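Local coordinates for protein transcriptional regulator, TetR family (Agrobacterium tumefaciens, PDB 3C2B) that probably binds DNA through a helix-turn-helix motif and regulates transcription as a dimeric TetR-family regulator, at residues A[91-96]-A[166-171]; A[65-70]-A[128-133]. One frame throughout, in Å; residues are numbered along the deposited sequence.

Interaction 1 of 2, residues A[91-96]-A[166-171]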
ATOM      1  N   ASP A  91     -19.483 -16.124  -5.086  1.00 42.83           N
ATOM      2  CA  ASP A  91     -18.367 -17.033  -5.341  1.00 43.09           C
ATOM      3  C   ASP A  91     -17.299 -16.392  -6.178  1.00 41.84           C
ATOM      4  O   ASP A  91     -16.150 -16.490  -5.816  1.00 41.89           O
ATOM      5  CB  ASP A  91     -18.826 -18.364  -6.011  1.00 42.66           C
ATOM      6  CG  ASP A  91     -19.576 -19.282  -5.044  1.00 44.84           C
ATOM      7  OD1 ASP A  91     -19.688 -18.944  -3.836  1.00 47.55           O
ATOM      8  OD2 ASP A  91     -20.057 -20.339  -5.491  1.00 47.79           O
ATOM      9  N   HIS A  92     -17.683 -15.791  -7.316  1.00 40.75           N
ATOM     10  CA  HIS A  92     -16.740 -15.076  -8.195  1.00 40.18           C
ATOM     11  C   HIS A  92     -15.995 -13.956  -7.469  1.00 39.16           C
ATOM     12  O   HIS A  92     -14.800 -13.703  -7.711  1.00 39.18           O
ATOM     13  CB  HIS A  92     -17.476 -14.462  -9.378  1.00 39.41           C
ATOM     14  CG  HIS A  92     -17.848 -15.452 -10.441  1.00 41.04           C
ATOM     15  ND1 HIS A  92     -16.993 -16.441 -10.865  1.00 41.62           N
ATOM     16  CD2 HIS A  92     -18.960 -15.565 -11.211  1.00 43.35           C
ATOM     17  CE1 HIS A  92     -17.567 -17.135 -11.837  1.00 43.12           C
ATOM     18  NE2 HIS A  92     -18.757 -16.615 -12.075  1.00 42.67           N
ATOM     19  N   LEU A  93     -16.705 -13.247  -6.615  1.00 39.11           N
ATOM     20  CA  LEU A  93     -16.071 -12.147  -5.881  1.00 38.27           C
ATOM     21  C   LEU A  93     -15.085 -12.661  -4.859  1.00 39.27           C
ATOM     22  O   LEU A  93     -14.047 -12.062  -4.690  1.00 37.99           O
ATOM     23  CB  LEU A  93     -17.084 -11.255  -5.231  1.00 37.33           C
ATOM     24  CG  LEU A  93     -17.954 -10.381  -6.150  1.00 38.20           C
ATOM     25  CD1 LEU A  93     -19.073  -9.773  -5.315  1.00 37.50           C
ATOM     26  CD2 LEU A  93     -17.139  -9.270  -6.881  1.00 34.33           C
ATOM     27  N   GLU A  94     -15.374 -13.782  -4.190  1.00 40.55           N
ATOM     28  CA  GLU A  94     -14.373 -14.354  -3.297  1.00 42.44           C
ATOM     29  C   GLU A  94     -13.130 -14.836  -4.061  1.00 41.50           C
ATOM     30  O   GLU A  94     -12.013 -14.629  -3.602  1.00 41.96           O
ATOM     31  CB  GLU A  94     -14.941 -15.515  -2.478  1.00 42.30           C
ATOM     32  CG  GLU A  94     -16.010 -15.078  -1.465  1.00 48.14           C
ATOM     33  CD  GLU A  94     -16.425 -16.212  -0.518  1.00 47.87           C
ATOM     34  OE1 GLU A  94     -15.568 -17.029  -0.104  1.00 53.77           O
ATOM     35  OE2 GLU A  94     -17.618 -16.282  -0.186  1.00 54.96           O
ATOM     36  N   VAL A  95     -13.336 -15.531  -5.188  1.00 40.23           N
ATOM     37  CA  VAL A  95     -12.211 -16.036  -5.974  1.00 40.12           C
ATOM     38  C   VAL A  95     -11.353 -14.853  -6.464  1.00 39.65           C
ATOM     39  O   VAL A  95     -10.132 -14.874  -6.365  1.00 37.75           O
ATOM     40  CB  VAL A  95     -12.666 -16.985  -7.117  1.00 39.40           C
ATOM     41  CG1 VAL A  95     -11.479 -17.362  -8.038  1.00 37.71           C
ATOM     42  CG2 VAL A  95     -13.359 -18.251  -6.543  1.00 38.00           C
ATOM     43  N   PHE A  96     -12.028 -13.807  -6.940  1.00 39.54           N
ATOM     44  CA  PHE A  96     -11.331 -12.607  -7.288  1.00 39.17           C
ATOM     45  C   PHE A  96     -10.436 -12.075  -6.117  1.00 38.83           C
ATOM     46  O   PHE A  96      -9.227 -11.835  -6.277  1.00 37.16           O
ATOM     47  CB  PHE A  96     -12.303 -11.511  -7.730  1.00 39.21           C
ATOM     48  CG  PHE A  96     -11.608 -10.234  -7.951  1.00 39.02           C
ATOM     49  CD1 PHE A  96     -10.963  -9.992  -9.179  1.00 37.15           C
ATOM     50  CD2 PHE A  96     -11.493  -9.297  -6.906  1.00 38.71           C
ATOM     51  CE1 PHE A  96     -10.234  -8.818  -9.393  1.00 37.09           C
ATOM     52  CE2 PHE A  96     -10.742  -8.098  -7.108  1.00 38.05           C
ATOM     53  CZ  PHE A  96     -10.102  -7.876  -8.361  1.00 36.42           C
ATOM     54  N   ARG A 166     -12.948   0.642  -5.937  1.00 40.53           N
ATOM     55  CA  ARG A 166     -12.068   1.284  -4.954  1.00 40.15           C
ATOM     56  C   ARG A 166     -12.267   0.754  -3.514  1.00 38.61           C
ATOM     57  O   ARG A 166     -11.259   0.364  -2.823  1.00 38.55           O
ATOM     58  CB  ARG A 166     -12.149   2.852  -5.048  1.00 39.24           C
ATOM     59  CG  ARG A 166     -11.072   3.550  -4.210  1.00 40.44           C
ATOM     60  CD  ARG A 166     -11.234   5.101  -4.124  1.00 41.46           C
ATOM     61  NE  ARG A 166     -10.160   5.701  -3.339  1.00 39.43           N
ATOM     62  CZ  ARG A 166     -10.075   5.681  -1.998  1.00 38.70           C
ATOM     63  NH1 ARG A 166     -11.019   5.118  -1.260  1.00 38.31           N
ATOM     64  NH2 ARG A 166      -9.039   6.214  -1.388  1.00 36.48           N
ATOM     65  N   SER A 167     -13.529   0.741  -3.075  1.00 36.29           N
ATOM     66  CA  SER A 167     -13.909   0.231  -1.767  1.00 35.59           C
ATOM     67  C   SER A 167     -13.557  -1.255  -1.630  1.00 35.61           C
ATOM     68  O   SER A 167     -12.958  -1.647  -0.651  1.00 36.29           O
ATOM     69  CB  SER A 167     -15.411   0.386  -1.524  1.00 36.63           C
ATOM     70  OG  SER A 167     -15.780   1.757  -1.396  1.00 38.06           O
ATOM     71  N   PHE A 168     -13.912  -2.060  -2.614  1.00 33.98           N
ATOM     72  CA  PHE A 168     -13.641  -3.493  -2.600  1.00 34.55           C
ATOM     73  C   PHE A 168     -12.159  -3.739  -2.486  1.00 34.74           C
ATOM     74  O   PHE A 168     -11.714  -4.567  -1.676  1.00 35.98           O
ATOM     75  CB  PHE A 168     -14.177  -4.123  -3.887  1.00 33.17           C
ATOM     76  CG  PHE A 168     -14.246  -5.634  -3.875  1.00 34.89           C
ATOM     77  CD1 PHE A 168     -14.458  -6.356  -2.690  1.00 34.91           C
ATOM     78  CD2 PHE A 168     -14.110  -6.344  -5.066  1.00 35.03           C
ATOM     79  CE1 PHE A 168     -14.561  -7.758  -2.718  1.00 34.36           C
ATOM     80  CE2 PHE A 168     -14.236  -7.745  -5.092  1.00 39.08           C
ATOM     81  CZ  PHE A 168     -14.453  -8.447  -3.905  1.00 34.99           C
ATOM     82  N   TYR A 169     -11.377  -2.969  -3.222  1.00 34.73           N
ATOM     83  CA  TYR A 169      -9.938  -3.195  -3.252  1.00 34.47           C
ATOM     84  C   TYR A 169      -9.372  -2.886  -1.878  1.00 34.59           C
ATOM     85  O   TYR A 169      -8.539  -3.642  -1.357  1.00 34.95           O
ATOM     86  CB  TYR A 169      -9.318  -2.308  -4.346  1.00 34.20           C
ATOM     87  CG  TYR A 169      -7.847  -2.552  -4.611  1.00 35.72           C
ATOM     88  CD1 TYR A 169      -6.862  -2.188  -3.695  1.00 36.47           C
ATOM     89  CD2 TYR A 169      -7.454  -3.152  -5.793  1.00 37.45           C
ATOM     90  CE1 TYR A 169      -5.511  -2.448  -3.977  1.00 39.13           C
ATOM     91  CE2 TYR A 169      -6.111  -3.380  -6.093  1.00 39.22           C
ATOM     92  CZ  TYR A 169      -5.173  -3.054  -5.200  1.00 38.43           C
ATOM     93  OH  TYR A 169      -3.893  -3.298  -5.571  1.00 38.12           O
ATOM     94  N   GLY A 170      -9.782  -1.758  -1.296  1.00 34.07           N
ATOM     95  CA  GLY A 170      -9.250  -1.368   0.030  1.00 34.16           C
ATOM     96  C   GLY A 170      -9.678  -2.374   1.100  1.00 34.40           C
ATOM     97  O   GLY A 170      -8.912  -2.717   2.019  1.00 34.92           O
ATOM     98  N   LEU A 171     -10.906  -2.863   0.986  1.00 33.85           N
ATOM     99  CA  LEU A 171     -11.404  -3.917   1.894  1.00 33.86           C
ATOM    100  C   LEU A 171     -10.634  -5.240   1.795  1.00 34.01           C
ATOM    101  O   LEU A 171     -10.387  -5.893   2.812  1.00 36.06           O
ATOM    102  CB  LEU A 171     -12.906  -4.179   1.722  1.00 31.16           C
ATOM    103  CG  LEU A 171     -13.868  -3.027   2.117  1.00 32.62           C
ATOM    104  CD1 LEU A 171     -15.301  -3.333   1.622  1.00 31.20           C
ATOM    105  CD2 LEU A 171     -13.916  -2.780   3.667  1.00 32.54           C
TER

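Interaction 2 of 2, residues A[65-70]-A[128-133]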
ATOM      1  N   ALA A  65      11.983  -3.213 -19.843  1.00 82.22           N
ATOM      2  CA  ALA A  65      11.788  -4.467 -20.571  1.00 81.88           C
ATOM      3  C   ALA A  65      11.517  -5.596 -19.590  1.00 81.69           C
ATOM      4  O   ALA A  65      10.742  -6.487 -19.886  1.00 82.11           O
ATOM      5  CB  ALA A  65      12.985  -4.787 -21.481  1.00 81.79           C
HETATM    6  N   MSE A  66      12.160  -5.538 -18.429  1.00 80.99           N
HETATM    7  CA  MSE A  66      11.881  -6.431 -17.304  1.00 80.97           C
HETATM    8  C   MSE A  66      10.401  -6.331 -16.834  1.00 81.12           C
HETATM    9  O   MSE A  66       9.716  -7.343 -16.625  1.00 81.28           O
HETATM   10  CB  MSE A  66      12.818  -6.093 -16.127  1.00 80.53           C
HETATM   11  CG  MSE A  66      14.325  -6.365 -16.346  1.00 78.03           C
HETATM   12 SE   MSE A  66      15.435  -5.830 -14.785  0.60 80.74          SE
HETATM   13  CE  MSE A  66      14.634  -6.963 -13.403  1.00 74.95           C
ATOM     14  N   ILE A  67       9.928  -5.101 -16.659  1.00 81.40           N
ATOM     15  CA  ILE A  67       8.520  -4.840 -16.315  1.00 81.45           C
ATOM     16  C   ILE A  67       7.552  -5.331 -17.424  1.00 81.81           C
ATOM     17  O   ILE A  67       6.555  -5.987 -17.112  1.00 82.04           O
ATOM     18  CB  ILE A  67       8.265  -3.342 -15.983  1.00 81.35           C
ATOM     19  CG1 ILE A  67       9.009  -2.952 -14.697  1.00 81.82           C
ATOM     20  CG2 ILE A  67       6.753  -3.036 -15.875  1.00 79.48           C
ATOM     21  CD1 ILE A  67       8.906  -1.476 -14.284  1.00 81.42           C
ATOM     22  N   THR A  68       7.842  -5.029 -18.698  1.00 81.62           N
ATOM     23  CA  THR A  68       6.931  -5.436 -19.782  1.00 81.26           C
ATOM     24  C   THR A  68       7.085  -6.911 -20.187  1.00 80.94           C
ATOM     25  O   THR A  68       6.150  -7.490 -20.744  1.00 81.91           O
ATOM     26  CB  THR A  68       6.999  -4.510 -21.011  1.00 81.45           C
ATOM     27  OG1 THR A  68       8.244  -4.694 -21.693  1.00 81.84           O
ATOM     28  CG2 THR A  68       6.847  -3.052 -20.592  1.00 81.67           C
ATOM     29  N   PHE A  69       8.252  -7.502 -19.927  1.00 79.81           N
ATOM     30  CA  PHE A  69       8.475  -8.954 -20.088  1.00 78.94           C
ATOM     31  C   PHE A  69       7.634  -9.709 -19.060  1.00 78.06           C
ATOM     32  O   PHE A  69       6.991 -10.697 -19.397  1.00 77.45           O
ATOM     33  CB  PHE A  69       9.976  -9.290 -19.911  1.00 79.01           C
ATOM     34  CG  PHE A  69      10.294 -10.773 -19.800  1.00 79.40           C
ATOM     35  CD1 PHE A  69      10.233 -11.611 -20.919  1.00 78.11           C
ATOM     36  CD2 PHE A  69      10.700 -11.326 -18.579  1.00 78.46           C
ATOM     37  CE1 PHE A  69      10.543 -12.984 -20.816  1.00 78.06           C
ATOM     38  CE2 PHE A  69      11.020 -12.703 -18.477  1.00 77.81           C
ATOM     39  CZ  PHE A  69      10.945 -13.526 -19.593  1.00 77.30           C
ATOM     40  N   GLN A  70       7.632  -9.234 -17.810  1.00 77.00           N
ATOM     41  CA  GLN A  70       6.856  -9.902 -16.777  1.00 76.44           C
ATOM     42  C   GLN A  70       5.348  -9.754 -17.013  1.00 75.70           C
ATOM     43  O   GLN A  70       4.615 -10.751 -17.019  1.00 75.29           O
ATOM     44  CB  GLN A  70       7.250  -9.418 -15.391  1.00 76.13           C
ATOM     45  CG  GLN A  70       6.395  -9.998 -14.269  1.00 78.03           C
ATOM     46  CD  GLN A  70       6.653 -11.486 -13.985  1.00 78.71           C
ATOM     47  OE1 GLN A  70       7.485 -12.135 -14.621  1.00 78.79           O
ATOM     48  NE2 GLN A  70       5.928 -12.020 -13.003  1.00 80.31           N
ATOM     49  N   GLY A 128       7.507   3.918 -12.866  1.00 62.14           N
ATOM     50  CA  GLY A 128       6.288   3.933 -12.051  1.00 61.30           C
ATOM     51  C   GLY A 128       5.015   3.914 -12.884  1.00 60.79           C
ATOM     52  O   GLY A 128       4.054   3.218 -12.539  1.00 59.91           O
ATOM     53  N   ASP A 129       5.029   4.657 -13.999  1.00 60.46           N
ATOM     54  CA  ASP A 129       3.852   4.783 -14.882  1.00 60.20           C
ATOM     55  C   ASP A 129       3.528   3.463 -15.560  1.00 59.18           C
ATOM     56  O   ASP A 129       2.366   3.181 -15.846  1.00 58.61           O
ATOM     57  CB  ASP A 129       4.026   5.881 -15.951  1.00 61.10           C
ATOM     58  CG  ASP A 129       4.608   7.178 -15.389  1.00 63.00           C
ATOM     59  OD1 ASP A 129       5.774   7.153 -14.918  1.00 66.16           O
ATOM     60  OD2 ASP A 129       3.914   8.217 -15.447  1.00 63.01           O
ATOM     61  N   LEU A 130       4.560   2.655 -15.801  1.00 57.94           N
ATOM     62  CA  LEU A 130       4.386   1.359 -16.435  1.00 57.06           C
ATOM     63  C   LEU A 130       3.610   0.398 -15.534  1.00 56.34           C
ATOM     64  O   LEU A 130       2.748  -0.343 -16.000  1.00 56.34           O
ATOM     65  CB  LEU A 130       5.741   0.770 -16.828  1.00 57.17           C
ATOM     66  CG  LEU A 130       5.849   0.398 -18.304  1.00 57.21           C
ATOM     67  CD1 LEU A 130       7.304   0.072 -18.680  1.00 56.72           C
ATOM     68  CD2 LEU A 130       4.915  -0.763 -18.615  1.00 56.58           C
ATOM     69  N   LEU A 131       3.902   0.411 -14.239  1.00 55.77           N
ATOM     70  CA  LEU A 131       3.128  -0.410 -13.300  1.00 54.99           C
ATOM     71  C   LEU A 131       1.775   0.245 -13.054  1.00 54.95           C
ATOM     72  O   LEU A 131       0.748  -0.437 -12.976  1.00 54.69           O
ATOM     73  CB  LEU A 131       3.871  -0.614 -11.977  1.00 55.11           C
ATOM     74  CG  LEU A 131       5.039  -1.605 -11.860  1.00 54.49           C
ATOM     75  CD1 LEU A 131       4.754  -2.944 -12.526  1.00 54.65           C
ATOM     76  CD2 LEU A 131       6.261  -0.980 -12.450  1.00 55.76           C
ATOM     77  N   LEU A 132       1.787   1.574 -12.958  1.00 54.14           N
ATOM     78  CA  LEU A 132       0.574   2.348 -12.756  1.00 54.25           C
ATOM     79  C   LEU A 132      -0.426   2.153 -13.933  1.00 54.36           C
ATOM     80  O   LEU A 132      -1.634   1.950 -13.718  1.00 53.88           O
ATOM     81  CB  LEU A 132       0.953   3.837 -12.601  1.00 54.42           C
ATOM     82  CG  LEU A 132       0.561   4.680 -11.380  1.00 53.66           C
ATOM     83  CD1 LEU A 132       0.471   3.840 -10.122  1.00 49.62           C
ATOM     84  CD2 LEU A 132       1.548   5.851 -11.219  1.00 53.21           C
ATOM     85  N   GLU A 133       0.085   2.206 -15.166  1.00 53.94           N
ATOM     86  CA  GLU A 133      -0.777   2.199 -16.340  1.00 53.55           C
ATOM     87  C   GLU A 133      -1.102   0.799 -16.833  1.00 52.67           C
ATOM     88  O   GLU A 133      -2.178   0.606 -17.383  1.00 53.19           O
ATOM     89  CB  GLU A 133      -0.174   3.011 -17.502  1.00 53.72           C
ATOM     90  CG  GLU A 133      -0.030   4.522 -17.287  1.00 53.99           C
ATOM     91  CD  GLU A 133       0.977   5.154 -18.257  1.00 54.13           C
ATOM     92  OE1 GLU A 133       0.667   6.211 -18.846  1.00 52.79           O
ATOM     93  OE2 GLU A 133       2.087   4.589 -18.435  1.00 56.87           O
TER

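Interaction 1 of 2, residues A[91-96]-A[166-171]
Phe168 reaches from helix 161-173 across to helix 86-104 and ends between Leu93 and Phe96. These two residues lie one helical turn apart, and the phenylalanine ring meets both. Its CE2 atom is the focus of the contact. Phe96 CD2 lies 3.6 Å from Phe168 CE2, and Leu93 CD2 lies 3.7 Å from the same atom. Phe168 CZ reaches the backbone instead, 3.7 Å from Leu93 O, which sits at the ring edge, in the plane of the ring. Phe168 CG is anti to its own backbone N (chi1 -167°), and this extends the ring toward helix 86-104. The two phenylalanine rings are nearly parallel, with planes at 27°, but slid apart. Their centroids are 5.9 Å from each other, so overlap is slight. No hydrogen bond crosses the contact.

The tight part is this buried apolar trio. The outer side of 91-96 is looser: Asp91 and Val95 are exposed, and Glu94 OE1 makes a salt bridge with Lys195 NZ. The far side of 166-171 faces the second subunit, where Arg166 NH2 hydrogen-bonds to Ile172 O of that subunit. The contact belongs to the helical C-terminal regulatory domain of the TetR fold. Helix 137-152 packs on Leu93 and Phe96 through Leu146 and Ala143, while helix 190-205 brings Val198 to Leu93 and Phe201 to the Phe168 ring.

Interaction 2 of 2, residues A[65-70]-A[128-133]
Ile67 meets Leu130 and Leu131 where helix 59-71, which follows the predicted helix-turn-helix of this TetR fold, packs on helix 127-134 of the C-terminal regulatory domain. The two segments run nearly parallel, at 17°, with axes 10.3 Å apart at their closest.

Ile67 CB points toward helix 127-134 and splits into two branches. The CG2 branch is anti to the backbone N. Ile67 CG2 lies 4.0 Å from Leu130 CD2 and 3.9 Å from Leu131 CD1. Ile67 CG1, on the other branch, grazes Leu131 CD2 at 4.1 Å. The chain then extends (chi2 177°) to the tip, where Ile67 CD1 is modelled 3.3 Å from Leu131 CD2. That is too short to be relied on, so the exact spacing is doubtful. Thr68, partly exposed, adds a contact beside it through its methyl, while its hydroxyl makes a weak hydrogen bond to Ala64 O within its own helix.

The interface between these segments is wholly apolar. Nearby, Gln71 NE2 hydrogen-bonds to Leu130 O and so adds a polar tie between the same helices. Leu131 also packs on Asn113 and Ala116 of helix 107-120. At the partly exposed side, Thr68 CG2 sits 3.6 Å from Leu130 CD2.

In the fold
Interaction 1 is core: all three touching residues are buried within the C-terminal regulatory domain. Interaction 2 is only partly buried and joins the helix after the predicted DNA-binding motif to that domain. The two share no helix, but helices 59-71 and 86-104 follow each other in the chain. The centres of the two interactions are about 24 Å apart, on opposite sides of the chain's centre. Both rely on apolar contacts, but interaction 1 is mainly aromatic, whereas interaction 2 uses branched aliphatic groups and a threonine methyl. Segment 166-171 meets the second subunit extensively. At 128-133, Leu132 packs on Arg179 of that subunit.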